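Local atomic coordinates of botulinum neurotoxin type G (Clostridium botulinum, PDB entry 3MPP), a protein that adheres to the nerve-cell surface through its receptor-binding domain and delivers its metalloprotease light chain into the host cytosol. Residues 250-255 and 261-266. The protein carries 4 engineered substitutions. Residues are numbered along the deposited sequence; the frame is centred on the assembly and turned at random.
Sequences IYIKYF and GETAPR
Tyr251 and Ala264 form one of two hydrogen-bonded pairs between 250-255 and 261-266, the two arms of an antiparallel beta hairpin, and the tyrosine illustrates how an aromatic residue can roof its cross-strand partner. Its CB lies over one face of the Arg266 guanidinium, 4.1 Å from NH1. With CG between the backbone N and the carbonyl carbon (chi1 63°), the ring leans across the neighbouring strand: CD2 comes 3.4 Å from Ala264 O, CE2 meets Pro265 O, and Arg266 CA stands at the ring edge. Farther out, CZ rests 3.7 Å from Ala264 CB, a CH-pi contact over the ring face, and OH reaches the same methyl. In the backbone, Tyr251 N donates to Ala264 O (2.8 Å), and Ala264 N returns a bond to Tyr251 O; Lys253 and Glu262 repeat this two-way pairing. Glu262 also sends OE1 over one face of the Phe255 ring, 3.5 Å from CG, its carboxylate only 11° from parallel with the ring. At the other end a water bridges Ile250 O and Arg266 NH2, while NE and NH1 bind the carbonyls of Gln248 and Asn278. On the face carrying Ile252 and Thr263, Thr263 CG2 packs against Ile252 CD1, and the end of the Ile250 side chain joins them, its CD1 3.7 Å from Thr263 CG2. All three residues touch Ile379 of strand 373-382, and backbone bonds from Gly261 and Thr263 reach Phe397 and Asn395, seating the hairpin against strand 394-400 in the C-terminal, beta-trefoil half of the receptor-binding domain.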
ATOM      1  N   ILE A 250       0.504  18.884  -2.691  1.00 18.81           N
ATOM      2  CA  ILE A 250      -0.091  19.464  -3.890  1.00 23.27           C
ATOM      3  C   ILE A 250      -0.583  18.371  -4.821  1.00 23.39           C
ATOM      4  O   ILE A 250      -0.277  17.184  -4.632  1.00 24.83           O
ATOM      5  CB  ILE A 250       0.900  20.396  -4.643  1.00 23.37           C
ATOM      6  CG1 ILE A 250       2.209  19.667  -4.995  1.00 24.29           C
ATOM      7  CG2 ILE A 250       1.218  21.628  -3.784  1.00 26.24           C
ATOM      8  CD1 ILE A 250       2.115  18.682  -6.160  1.00 28.00           C
ATOM      9  N   TYR A 251      -1.397  18.750  -5.801  1.00 21.87           N
ATOM     10  CA  TYR A 251      -1.728  17.831  -6.878  1.00 18.94           C
ATOM     11  C   TYR A 251      -1.475  18.550  -8.195  1.00 25.74           C
ATOM     12  O   TYR A 251      -1.254  19.774  -8.209  1.00 23.26           O
ATOM     13  CB  TYR A 251      -3.180  17.325  -6.780  1.00 20.19           C
ATOM     14  CG  TYR A 251      -4.233  18.405  -6.916  1.00 20.68           C
ATOM     15  CD1 TYR A 251      -4.845  18.643  -8.136  1.00 22.67           C
ATOM     16  CD2 TYR A 251      -4.625  19.178  -5.815  1.00 20.54           C
ATOM     17  CE1 TYR A 251      -5.807  19.613  -8.280  1.00 25.55           C
ATOM     18  CE2 TYR A 251      -5.598  20.168  -5.951  1.00 21.22           C
ATOM     19  CZ  TYR A 251      -6.182  20.370  -7.186  1.00 29.16           C
ATOM     20  OH  TYR A 251      -7.137  21.332  -7.357  1.00 24.35           O
ATOM     21  N   ILE A 252      -1.500  17.789  -9.288  1.00 19.56           N
ATOM     22  CA  ILE A 252      -1.323  18.357 -10.625  1.00 26.51           C
ATOM     23  C   ILE A 252      -2.667  18.636 -11.311  1.00 28.14           C
ATOM     24  O   ILE A 252      -3.492  17.745 -11.496  1.00 21.30           O
ATOM     25  CB  ILE A 252      -0.469  17.454 -11.553  1.00 28.41           C
ATOM     26  CG1 ILE A 252       0.781  16.919 -10.813  1.00 22.81           C
ATOM     27  CG2 ILE A 252      -0.096  18.239 -12.814  1.00 23.65           C
ATOM     28  CD1 ILE A 252       1.726  18.026 -10.332  1.00 22.26           C
ATOM     29  N   LYS A 253      -2.836  19.886 -11.715  1.00 20.77           N
ATOM     30  CA  LYS A 253      -4.074  20.415 -12.263  1.00 28.90           C
ATOM     31  C   LYS A 253      -3.807  20.921 -13.693  1.00 27.97           C
ATOM     32  O   LYS A 253      -2.782  21.531 -13.955  1.00 29.35           O
ATOM     33  CB  LYS A 253      -4.516  21.571 -11.362  1.00 34.19           C
ATOM     34  CG  LYS A 253      -5.820  22.236 -11.693  1.00 40.55           C
ATOM     35  CD  LYS A 253      -6.024  23.450 -10.785  1.00 38.37           C
ATOM     36  CE  LYS A 253      -7.443  24.015 -10.889  1.00 51.94           C
ATOM     37  NZ  LYS A 253      -7.590  24.987 -12.006  1.00 64.88           N
ATOM     38  N   TYR A 254      -4.728  20.654 -14.611  1.00 23.36           N
ATOM     39  CA  TYR A 254      -4.641  21.180 -15.968  1.00 28.04           C
ATOM     40  C   TYR A 254      -4.750  22.703 -15.966  1.00 28.66           C
ATOM     41  O   TYR A 254      -5.666  23.279 -15.385  1.00 28.84           O
ATOM     42  CB  TYR A 254      -5.731  20.565 -16.842  1.00 33.15           C
ATOM     43  CG  TYR A 254      -5.707  20.998 -18.297  1.00 29.32           C
ATOM     44  CD1 TYR A 254      -4.627  20.691 -19.118  1.00 24.39           C
ATOM     45  CD2 TYR A 254      -6.778  21.690 -18.854  1.00 32.57           C
ATOM     46  CE1 TYR A 254      -4.603  21.075 -20.448  1.00 29.59           C
ATOM     47  CE2 TYR A 254      -6.766  22.082 -20.180  1.00 32.94           C
ATOM     48  CZ  TYR A 254      -5.681  21.769 -20.973  1.00 34.94           C
ATOM     49  OH  TYR A 254      -5.673  22.151 -22.285  1.00 42.49           O
ATOM     50  N   PHE A 255      -3.795  23.344 -16.619  1.00 23.66           N
ATOM     51  CA  PHE A 255      -3.780  24.794 -16.736  1.00 28.27           C
ATOM     52  C   PHE A 255      -4.150  25.072 -18.177  1.00 29.40           C
ATOM     53  O   PHE A 255      -3.308  24.940 -19.066  1.00 29.37           O
ATOM     54  CB  PHE A 255      -2.374  25.311 -16.416  1.00 38.51           C
ATOM     55  CG  PHE A 255      -2.211  26.802 -16.564  1.00 42.87           C
ATOM     56  CD1 PHE A 255      -1.009  27.333 -17.006  1.00 49.83           C
ATOM     57  CD2 PHE A 255      -3.244  27.668 -16.257  1.00 50.56           C
ATOM     58  CE1 PHE A 255      -0.842  28.705 -17.136  1.00 55.73           C
ATOM     59  CE2 PHE A 255      -3.087  29.046 -16.388  1.00 54.47           C
ATOM     60  CZ  PHE A 255      -1.887  29.562 -16.829  1.00 52.45           C
ATOM     61  N   GLY A 261       0.407  21.008 -16.861  1.00 24.91           N
ATOM     62  CA  GLY A 261      -0.003  20.698 -15.502  1.00 23.10           C
ATOM     63  C   GLY A 261       0.694  21.635 -14.541  1.00 24.68           C
ATOM     64  O   GLY A 261       1.922  21.745 -14.561  1.00 25.94           O
ATOM     65  N   GLU A 262      -0.084  22.333 -13.711  1.00 23.92           N
ATOM     66  CA  GLU A 262       0.480  23.193 -12.680  1.00 28.01           C
ATOM     67  C   GLU A 262       0.131  22.558 -11.338  1.00 32.42           C
ATOM     68  O   GLU A 262      -0.799  21.759 -11.262  1.00 32.76           O
ATOM     69  CB  GLU A 262      -0.135  24.597 -12.763  1.00 30.88           C
ATOM     70  CG  GLU A 262      -1.671  24.555 -12.832  1.00 46.51           C
ATOM     71  CD  GLU A 262      -2.335  25.930 -12.883  1.00 60.95           C
ATOM     72  OE1 GLU A 262      -1.630  26.950 -13.092  1.00 58.68           O
ATOM     73  OE2 GLU A 262      -3.573  25.981 -12.713  1.00 58.20           O
ATOM     74  N   THR A 263       0.868  22.887 -10.283  1.00 30.57           N
ATOM     75  CA  THR A 263       0.496  22.370  -8.970  1.00 31.42           C
ATOM     76  C   THR A 263      -0.654  23.188  -8.384  1.00 30.39           C
ATOM     77  O   THR A 263      -0.849  24.342  -8.746  1.00 23.81           O
ATOM     78  CB  THR A 263       1.682  22.346  -7.986  1.00 26.77           C
ATOM     79  OG1 THR A 263       2.148  23.679  -7.756  1.00 32.75           O
ATOM     80  CG2 THR A 263       2.834  21.477  -8.541  1.00 26.91           C
ATOM     81  N   ALA A 264      -1.424  22.565  -7.500  1.00 24.08           N
ATOM     82  CA  ALA A 264      -2.389  23.265  -6.672  1.00 24.20           C
ATOM     83  C   ALA A 264      -2.385  22.587  -5.310  1.00 22.98           C
ATOM     84  O   ALA A 264      -2.129  21.390  -5.216  1.00 26.66           O
ATOM     85  CB  ALA A 264      -3.784  23.207  -7.311  1.00 25.39           C
ATOM     86  N   PRO A 265      -2.660  23.347  -4.239  1.00 30.69           N
ATOM     87  CA  PRO A 265      -2.662  22.741  -2.904  1.00 25.16           C
ATOM     88  C   PRO A 265      -3.814  21.749  -2.748  1.00 25.95           C
ATOM     89  O   PRO A 265      -4.936  22.057  -3.157  1.00 23.38           O
ATOM     90  CB  PRO A 265      -2.881  23.934  -1.961  1.00 28.74           C
ATOM     91  CG  PRO A 265      -2.682  25.156  -2.788  1.00 34.60           C
ATOM     92  CD  PRO A 265      -2.972  24.785  -4.208  1.00 30.40           C
ATOM     93  N   ARG A 266      -3.546  20.587  -2.158  1.00 25.07           N
ATOM     94  CA  ARG A 266      -4.610  19.631  -1.849  1.00 24.82           C
ATOM     95  C   ARG A 266      -5.592  20.264  -0.868  1.00 27.88           C
ATOM     96  O   ARG A 266      -5.202  21.006   0.034  1.00 24.66           O
ATOM     97  CB  ARG A 266      -4.039  18.369  -1.199  1.00 26.63           C
ATOM     98  CG  ARG A 266      -3.232  17.493  -2.132  1.00 25.98           C
ATOM     99  CD  ARG A 266      -2.784  16.186  -1.453  1.00 27.76           C
ATOM    100  NE  ARG A 266      -1.939  15.450  -2.388  1.00 19.55           N
ATOM    101  CZ  ARG A 266      -2.410  14.806  -3.443  1.00 22.75           C
ATOM    102  NH1 ARG A 266      -3.722  14.763  -3.660  1.00 20.24           N
ATOM    103  NH2 ARG A 266      -1.575  14.203  -4.270  1.00 21.93           N
TER
HETATM  104  O   HOH W   1       1.428  15.033  -4.485  1.00 22.49           O